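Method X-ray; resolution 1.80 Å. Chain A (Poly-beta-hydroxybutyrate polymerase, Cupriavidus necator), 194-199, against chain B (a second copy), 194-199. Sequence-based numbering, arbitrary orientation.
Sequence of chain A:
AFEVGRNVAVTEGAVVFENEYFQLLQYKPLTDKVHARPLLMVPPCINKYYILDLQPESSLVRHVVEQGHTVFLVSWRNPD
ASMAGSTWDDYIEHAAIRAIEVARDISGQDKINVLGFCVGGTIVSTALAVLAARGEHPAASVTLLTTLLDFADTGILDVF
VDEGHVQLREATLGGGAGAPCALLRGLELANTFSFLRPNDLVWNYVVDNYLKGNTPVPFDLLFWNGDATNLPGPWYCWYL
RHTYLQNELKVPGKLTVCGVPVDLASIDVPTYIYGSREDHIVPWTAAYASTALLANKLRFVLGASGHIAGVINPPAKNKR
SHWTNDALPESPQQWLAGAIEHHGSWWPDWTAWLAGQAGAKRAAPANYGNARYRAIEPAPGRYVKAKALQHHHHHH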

# COMPACT_ATOMS: atom_id res chain seq x y z
N SER A 194 -11.43 -18.21 3.28
CA SER A 194 -11.28 -18.39 1.85
C SER A 194 -12.53 -18.00 1.07
O SER A 194 -12.77 -18.50 0.01
CB SER A 194 -10.78 -19.79 1.54
OG SER A 194 -9.53 -19.99 2.16
N PHE A 195 -13.34 -17.11 1.63
CA PHE A 195 -14.55 -16.71 0.94
C PHE A 195 -14.19 -16.08 -0.42
O PHE A 195 -14.87 -16.29 -1.39
CB PHE A 195 -15.43 -15.78 1.75
CG PHE A 195 -16.68 -15.39 1.04
CD1 PHE A 195 -17.63 -16.34 0.72
CD2 PHE A 195 -16.88 -14.11 0.62
CE1 PHE A 195 -18.76 -16.00 0.02
CE2 PHE A 195 -18.01 -13.76 -0.08
CZ PHE A 195 -18.96 -14.71 -0.37
N LEU A 196 -13.13 -15.31 -0.47
CA LEU A 196 -12.73 -14.69 -1.74
C LEU A 196 -11.58 -15.46 -2.36
O LEU A 196 -10.82 -14.94 -3.11
CB LEU A 196 -12.34 -13.24 -1.55
CG LEU A 196 -13.34 -12.18 -1.96
CD1 LEU A 196 -14.79 -12.61 -1.89
CD2 LEU A 196 -13.05 -10.89 -1.23
N ARG A 197 -11.46 -16.71 -1.96
CA ARG A 197 -10.37 -17.55 -2.39
C ARG A 197 -10.86 -18.89 -2.86
O ARG A 197 -12.02 -19.20 -2.76
CB ARG A 197 -9.39 -17.72 -1.24
CG ARG A 197 -8.72 -16.43 -0.82
CD ARG A 197 -7.76 -15.98 -1.89
NE ARG A 197 -6.91 -14.88 -1.47
CZ ARG A 197 -6.23 -14.12 -2.31
NH1 ARG A 197 -6.32 -14.33 -3.61
NH2 ARG A 197 -5.47 -13.14 -1.86
N PRO A 198 -9.97 -19.69 -3.41
CA PRO A 198 -10.47 -21.00 -3.83
C PRO A 198 -11.08 -21.80 -2.72
O PRO A 198 -10.69 -21.65 -1.53
CB PRO A 198 -9.19 -21.72 -4.31
CG PRO A 198 -8.29 -20.59 -4.72
CD PRO A 198 -8.53 -19.56 -3.67
N ASN A 199 -12.04 -22.66 -3.09
CA ASN A 199 -12.56 -23.63 -2.15
C ASN A 199 -12.61 -24.93 -2.93
O ASN A 199 -13.54 -25.16 -3.70
CB ASN A 199 -13.95 -23.16 -1.64
CG ASN A 199 -14.40 -23.93 -0.43
OD1 ASN A 199 -15.01 -23.37 0.54
ND2 ASN A 199 -14.09 -25.20 -0.44
N SER B 194 -8.72 -15.86 -12.05
CA SER B 194 -9.25 -16.33 -10.79
C SER B 194 -8.46 -17.50 -10.21
O SER B 194 -8.99 -18.30 -9.48
CB SER B 194 -10.74 -16.61 -10.91
OG SER B 194 -11.41 -15.43 -11.28
N PHE B 195 -7.19 -17.61 -10.57
CA PHE B 195 -6.39 -18.70 -10.05
C PHE B 195 -6.33 -18.64 -8.52
O PHE B 195 -6.38 -19.65 -7.86
CB PHE B 195 -4.99 -18.76 -10.65
CG PHE B 195 -4.19 -19.91 -10.12
CD1 PHE B 195 -4.57 -21.20 -10.38
CD2 PHE B 195 -3.11 -19.69 -9.32
CE1 PHE B 195 -3.86 -22.26 -9.87
CE2 PHE B 195 -2.40 -20.75 -8.81
CZ PHE B 195 -2.77 -22.03 -9.09
N LEU B 196 -6.24 -17.45 -7.96
CA LEU B 196 -6.20 -17.33 -6.50
C LEU B 196 -7.55 -16.91 -5.98
O LEU B 196 -7.67 -16.33 -4.94
CB LEU B 196 -5.15 -16.33 -6.07
CG LEU B 196 -3.84 -16.88 -5.52
CD1 LEU B 196 -3.45 -18.24 -6.05
CD2 LEU B 196 -2.75 -15.84 -5.64
N ARG B 197 -8.58 -17.18 -6.76
CA ARG B 197 -9.92 -16.77 -6.44
C ARG B 197 -10.89 -17.90 -6.61
O ARG B 197 -10.54 -18.96 -7.06
CB ARG B 197 -10.31 -15.61 -7.34
CG ARG B 197 -9.48 -14.36 -7.11
CD ARG B 197 -9.82 -13.76 -5.77
NE ARG B 197 -9.25 -12.44 -5.57
CZ ARG B 197 -9.13 -11.87 -4.38
NH1 ARG B 197 -9.55 -12.50 -3.30
NH2 ARG B 197 -8.61 -10.66 -4.27
N PRO B 198 -12.13 -17.69 -6.21
CA PRO B 198 -13.07 -18.80 -6.42
C PRO B 198 -13.19 -19.24 -7.85
O PRO B 198 -13.00 -18.42 -8.79
CB PRO B 198 -14.42 -18.20 -5.97
CG PRO B 198 -14.01 -17.13 -4.99
CD PRO B 198 -12.81 -16.53 -5.62
N ASN B 199 -13.49 -20.53 -8.02
CA ASN B 199 -13.84 -21.02 -9.34
C ASN B 199 -15.07 -21.88 -9.13
O ASN B 199 -14.95 -23.03 -8.71
CB ASN B 199 -12.63 -21.80 -9.94
CG ASN B 199 -12.79 -22.06 -11.40
OD1 ASN B 199 -11.81 -21.99 -12.21
ND2 ASN B 199 -14.01 -22.33 -11.79

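An exact two-fold axis relates the two stretches, so each contact between different residues occurs twice, while an atom meeting its own mate does so once. Neither segment forms a helix or strand. Each instead folds into a type I beta turn from residue 194 to 197, closed in chain A by Arg A197 N donating to Ser A194 O at 3.0 Å, and the chains come together where the turn ends: the CA atoms of Arg A197 and Arg B197 lie 4.1 Å apart, those of Pro A198 and Pro B198 4.3 Å.

Arginine covers the most surface. The CA-to-CB bond of Arg A197 points away from the partner, yet its chain, with chi1 and chi2 both m, brings the guanidinium back across the interface. There Arg A197 NH1 donates a hydrogen bond to Leu B196 O, 2.8 Å away and nearly straight at 166°; the carbonyl sits at the edge of the guanidinium, near its plane, where an N-H can point directly at it. Arg B197 NH1 repays the bond to Leu A196 O.

Across the axis the two guanidinium groups lie flat on each other, centres 4.2 Å apart and planes at 15°, with Arg A197 NH1 only 3.7 Å from Arg B197 NH1. Like charges at that range should repel, but flat faces allow close stacking while the edges remain free to bond, and each NH1 has a carbonyl to offset part of the cost.

Pro A198 and Pro B198 are the next largest contributors, each with 49 Å² covered. Pro A198 CG rests 3.6 Å from Arg B197 O, and its CD lies 3.6 Å from Leu B196 O, so the ring packs on partner carbonyls by van der Waals contact; proline, with no backbone N-H, has no donor to offer them. Leu A196 contributes its carbonyl, and its CB approaches Arg B197 NH1 at 3.4 Å. The rule to read here is economical: a turn presents a carbonyl, and the arginine that follows reaches across to the matching carbonyl of the other copy.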